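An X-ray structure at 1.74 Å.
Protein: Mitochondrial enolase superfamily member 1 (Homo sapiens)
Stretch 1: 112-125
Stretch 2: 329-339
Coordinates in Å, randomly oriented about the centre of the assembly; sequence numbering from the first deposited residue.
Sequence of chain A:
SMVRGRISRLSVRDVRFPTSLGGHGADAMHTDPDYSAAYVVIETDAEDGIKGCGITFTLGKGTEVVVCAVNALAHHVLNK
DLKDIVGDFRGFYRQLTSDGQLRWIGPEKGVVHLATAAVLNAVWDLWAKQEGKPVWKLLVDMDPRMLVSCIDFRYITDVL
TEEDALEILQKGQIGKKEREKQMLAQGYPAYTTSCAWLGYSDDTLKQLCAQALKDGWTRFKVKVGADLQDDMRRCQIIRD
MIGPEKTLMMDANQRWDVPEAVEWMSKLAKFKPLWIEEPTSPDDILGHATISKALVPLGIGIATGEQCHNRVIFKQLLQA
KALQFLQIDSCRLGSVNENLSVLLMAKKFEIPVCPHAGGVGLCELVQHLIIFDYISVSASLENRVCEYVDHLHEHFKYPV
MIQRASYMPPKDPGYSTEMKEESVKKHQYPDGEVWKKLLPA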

# COMPACT_ATOMS: atom_id res chain seq x y z
N VAL A 112 -3.05 -1.43 -7.24
CA VAL A 112 -4.44 -1.06 -7.56
C VAL A 112 -4.58 0.49 -7.66
O VAL A 112 -5.29 0.97 -8.55
N HIS A 113 -3.82 1.23 -6.84
CA HIS A 113 -3.89 2.71 -6.88
C HIS A 113 -3.11 3.27 -8.08
O HIS A 113 -3.55 4.26 -8.70
N LEU A 114 -1.95 2.66 -8.41
CA LEU A 114 -1.20 3.05 -9.62
C LEU A 114 -2.09 2.87 -10.86
O LEU A 114 -2.21 3.80 -11.69
N ALA A 115 -2.81 1.72 -10.94
CA ALA A 115 -3.72 1.47 -12.02
C ALA A 115 -4.86 2.49 -12.04
O ALA A 115 -5.25 2.97 -13.10
N THR A 116 -5.44 2.79 -10.86
CA THR A 116 -6.49 3.79 -10.74
C THR A 116 -5.99 5.17 -11.26
O THR A 116 -6.72 5.86 -12.03
N ALA A 117 -4.72 5.54 -10.92
CA ALA A 117 -4.17 6.83 -11.36
C ALA A 117 -4.05 6.85 -12.90
O ALA A 117 -4.43 7.86 -13.51
N ALA A 118 -3.68 5.73 -13.51
CA ALA A 118 -3.53 5.64 -14.98
C ALA A 118 -4.89 5.84 -15.69
O ALA A 118 -4.97 6.60 -16.66
N VAL A 119 -5.95 5.20 -15.16
CA VAL A 119 -7.31 5.30 -15.73
C VAL A 119 -7.82 6.74 -15.55
O VAL A 119 -8.30 7.37 -16.52
N LEU A 120 -7.75 7.24 -14.29
CA LEU A 120 -8.22 8.62 -14.01
C LEU A 120 -7.42 9.68 -14.82
O LEU A 120 -8.04 10.66 -15.31
N ASN A 121 -6.09 9.49 -15.03
CA ASN A 121 -5.28 10.40 -15.86
C ASN A 121 -5.84 10.46 -17.27
O ASN A 121 -5.86 11.53 -17.84
N ALA A 122 -6.25 9.29 -17.86
CA ALA A 122 -6.81 9.24 -19.20
C ALA A 122 -8.18 10.01 -19.24
O ALA A 122 -8.47 10.73 -20.20
N VAL A 123 -8.97 9.94 -18.17
CA VAL A 123 -10.26 10.65 -18.15
C VAL A 123 -10.03 12.18 -18.07
O VAL A 123 -10.68 12.93 -18.79
N TRP A 124 -9.08 12.64 -17.21
CA TRP A 124 -8.74 14.09 -17.10
C TRP A 124 -8.20 14.59 -18.45
O TRP A 124 -8.59 15.66 -18.90
N ASP A 125 -7.38 13.77 -19.14
CA ASP A 125 -6.84 14.16 -20.46
C ASP A 125 -7.97 14.35 -21.46
O ASP A 125 -8.08 15.41 -22.10
N ASP A 329 2.96 13.50 -6.14
CA ASP A 329 3.30 12.78 -7.34
C ASP A 329 1.99 12.57 -8.13
O ASP A 329 0.97 12.15 -7.57
N SER A 330 2.04 12.90 -9.43
CA SER A 330 0.91 12.87 -10.36
C SER A 330 0.40 11.43 -10.62
O SER A 330 -0.73 11.28 -11.04
N CYS A 331 1.27 10.41 -10.46
CA CYS A 331 0.91 9.01 -10.82
C CYS A 331 0.92 7.98 -9.64
O CYS A 331 0.53 6.82 -9.85
N ARG A 332 1.33 8.38 -8.44
CA ARG A 332 1.32 7.57 -7.22
C ARG A 332 -0.04 7.75 -6.50
O ARG A 332 -0.63 6.79 -6.05
N LEU A 333 -0.48 9.01 -6.38
CA LEU A 333 -1.79 9.31 -5.78
C LEU A 333 -2.90 9.04 -6.81
O LEU A 333 -2.60 8.79 -8.01
N GLY A 334 -4.14 9.13 -6.36
CA GLY A 334 -5.31 8.90 -7.18
C GLY A 334 -5.58 10.02 -8.19
O GLY A 334 -6.59 10.72 -8.09
N SER A 335 -4.62 10.22 -9.14
CA SER A 335 -4.68 11.16 -10.27
C SER A 335 -4.93 12.64 -9.79
O SER A 335 -4.58 13.00 -8.68
N VAL A 336 -5.57 13.44 -10.63
CA VAL A 336 -5.82 14.84 -10.34
C VAL A 336 -6.70 14.95 -9.07
O VAL A 336 -6.38 15.76 -8.18
N ASN A 337 -7.71 14.07 -8.94
CA ASN A 337 -8.67 14.15 -7.82
C ASN A 337 -7.98 14.12 -6.46
O ASN A 337 -8.16 15.03 -5.67
N GLU A 338 -7.16 13.11 -6.22
CA GLU A 338 -6.49 13.00 -4.94
C GLU A 338 -5.37 14.03 -4.79
O GLU A 338 -5.19 14.56 -3.68
N ASN A 339 -4.60 14.33 -5.89
CA ASN A 339 -3.59 15.39 -5.81
C ASN A 339 -4.24 16.73 -5.38
O ASN A 339 -3.62 17.45 -4.60

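Helix 112-125 meets the loop and the helical segment that follows it in 329-339 along one side, through H113, L114, A117, L120, N121 and W124, while A115, A118 and A122 point away. H113 points toward the loop with chi1 at -143°, between the standard wells. Its NE2 donates to E338 OE1 (2.8 Å), which lies near the plane of the ring, where an imidazole nitrogen bonds well. E338, in the t rotamer, also accepts from G334 N at OE1 (2.7 Å), so one carboxylate oxygen ties the turn to the histidine.

L114 (m, t) starts sideways, but its end reaches the loop: CD2 lies 3.4 Å from C331 O and over one face of the R332 guanidinium, 3.9 Å from CZ, an apolar methyl group against a flat surface. A117 points toward the loop, and its short side chain suits a place where the backbones come close, CA to CA 4.5 Å from S335; its CB is 3.2 Å from L333 O.

S335 (t) fits as a small knob among A117, L120, N121 and W124. L120 (m, t) lines this hole, with its CB 3.2 Å from S335 CB. N121 (m) begins sideways and brings its amide inward, where OD1 accepts from S335 OG (2.6 Å). The same OD1 accepts from water 1 (2.8 Å to the water O), which also donates to S330 O (2.6 Å), extending the asparagine's reach to the loop backbone. N121 ND2 lies 3.5 Å from C331 SG and is hydrogen-bonded elsewhere in the structure.

W124 (m, chi2 96°) combines two kinds of contact. V336 (t) sets its CB over the five-membered ring, 3.4 Å from W124 CE2, in a CH-pi contact. At the ring edge, the indole NE1 donates to OD1 of N337 (m), 2.9 Å away, giving its polar hydrogen a partner in this buried setting.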

# COMPACT_ATOMS: atom_id res chain seq x y z
CB VAL A 112 -5.49 -1.68 -6.58
CG1 VAL A 112 -5.43 -1.03 -5.20
CG2 VAL A 112 -6.91 -1.64 -7.18
CB HIS A 113 -3.44 3.33 -5.57
CG HIS A 113 -4.22 4.55 -5.20
ND1 HIS A 113 -5.61 4.55 -5.20
CD2 HIS A 113 -3.79 5.73 -4.68
CE1 HIS A 113 -5.96 5.77 -4.82
NE2 HIS A 113 -4.90 6.49 -4.44
CB LEU A 114 0.05 2.17 -9.75
CG LEU A 114 1.12 2.38 -8.63
CD1 LEU A 114 2.33 1.54 -8.92
CD2 LEU A 114 1.59 3.87 -8.58
CB ALA A 115 -4.28 0.04 -11.93
CB THR A 116 -6.95 3.94 -9.25
OG1 THR A 116 -7.51 2.70 -8.80
CG2 THR A 116 -7.95 5.08 -9.07
CB ALA A 117 -2.78 7.10 -10.72
CB ALA A 118 -2.90 4.30 -15.37
CB VAL A 119 -8.25 4.25 -15.08
CG1 VAL A 119 -9.71 4.51 -15.40
CG2 VAL A 119 -7.84 2.82 -15.50
CB LEU A 120 -8.12 8.90 -12.50
CG LEU A 120 -9.22 8.26 -11.62
CD1 LEU A 120 -8.95 8.48 -10.11
CD2 LEU A 120 -10.61 8.84 -11.96
CB ASN A 121 -3.78 10.01 -15.89
CG ASN A 121 -3.06 10.34 -14.57
OD1 ASN A 121 -3.56 11.14 -13.76
ND2 ASN A 121 -1.88 9.77 -14.32
CB ALA A 122 -6.96 7.77 -19.65
CB VAL A 123 -11.17 10.13 -16.98
CG1 VAL A 123 -12.44 10.96 -16.86
CG2 VAL A 123 -11.53 8.64 -17.18
CB TRP A 124 -7.72 14.32 -15.99
CG TRP A 124 -8.39 14.36 -14.64
CD1 TRP A 124 -8.52 13.33 -13.75
CD2 TRP A 124 -9.09 15.47 -14.08
NE1 TRP A 124 -9.30 13.72 -12.69
CE2 TRP A 124 -9.58 15.07 -12.81
CE3 TRP A 124 -9.28 16.81 -14.49
CZ2 TRP A 124 -10.30 15.93 -11.98
CZ3 TRP A 124 -9.94 17.69 -13.63
CH2 TRP A 124 -10.44 17.25 -12.39
CB ASP A 125 -5.83 13.12 -20.97
CG ASP A 125 -5.21 13.50 -22.32
OD1 ASP A 125 -4.61 14.63 -22.42
OD2 ASP A 125 -5.26 12.67 -23.25
CB ASP A 329 4.02 11.46 -7.07
CG ASP A 329 4.40 10.85 -8.43
OD1 ASP A 329 5.47 11.20 -8.95
OD2 ASP A 329 3.60 10.05 -8.97
CB SER A 330 1.35 13.50 -11.69
OG SER A 330 2.42 12.81 -12.33
CB CYS A 331 1.82 8.54 -11.96
SG CYS A 331 1.53 9.44 -13.50
CB ARG A 332 2.46 8.03 -6.28
CG ARG A 332 2.49 7.21 -4.91
CD ARG A 332 2.70 5.71 -5.08
NE ARG A 332 3.94 5.43 -5.82
CZ ARG A 332 4.49 4.23 -5.96
NH1 ARG A 332 3.90 3.16 -5.41
NH2 ARG A 332 5.64 4.08 -6.62
CB LEU A 333 -1.83 10.80 -5.33
CG LEU A 333 -0.85 11.17 -4.18
CD1 LEU A 333 -0.98 12.68 -3.88
CD2 LEU A 333 -1.18 10.41 -2.84
CB SER A 335 -5.74 10.67 -11.27
OG SER A 335 -5.85 11.46 -12.47
CB VAL A 336 -6.43 15.55 -11.60
CG1 VAL A 336 -6.78 17.01 -11.27
CG2 VAL A 336 -5.44 15.48 -12.77
CB ASN A 337 -9.70 13.03 -7.89
CG ASN A 337 -10.26 12.82 -9.28
OD1 ASN A 337 -9.56 12.37 -10.18
ND2 ASN A 337 -11.53 13.11 -9.48
CB GLU A 338 -5.97 11.60 -4.74
CG GLU A 338 -5.61 11.39 -3.26
CD GLU A 338 -5.33 9.95 -2.88
OE1 GLU A 338 -4.70 9.22 -3.68
OE2 GLU A 338 -5.70 9.57 -1.74
CB ASN A 339 -2.89 15.59 -7.15
CG ASN A 339 -1.65 14.73 -7.22
OD1 ASN A 339 -0.63 15.03 -6.61
ND2 ASN A 339 -1.77 13.57 -7.84
O HOH W 1 -2.46 12.97 -12.02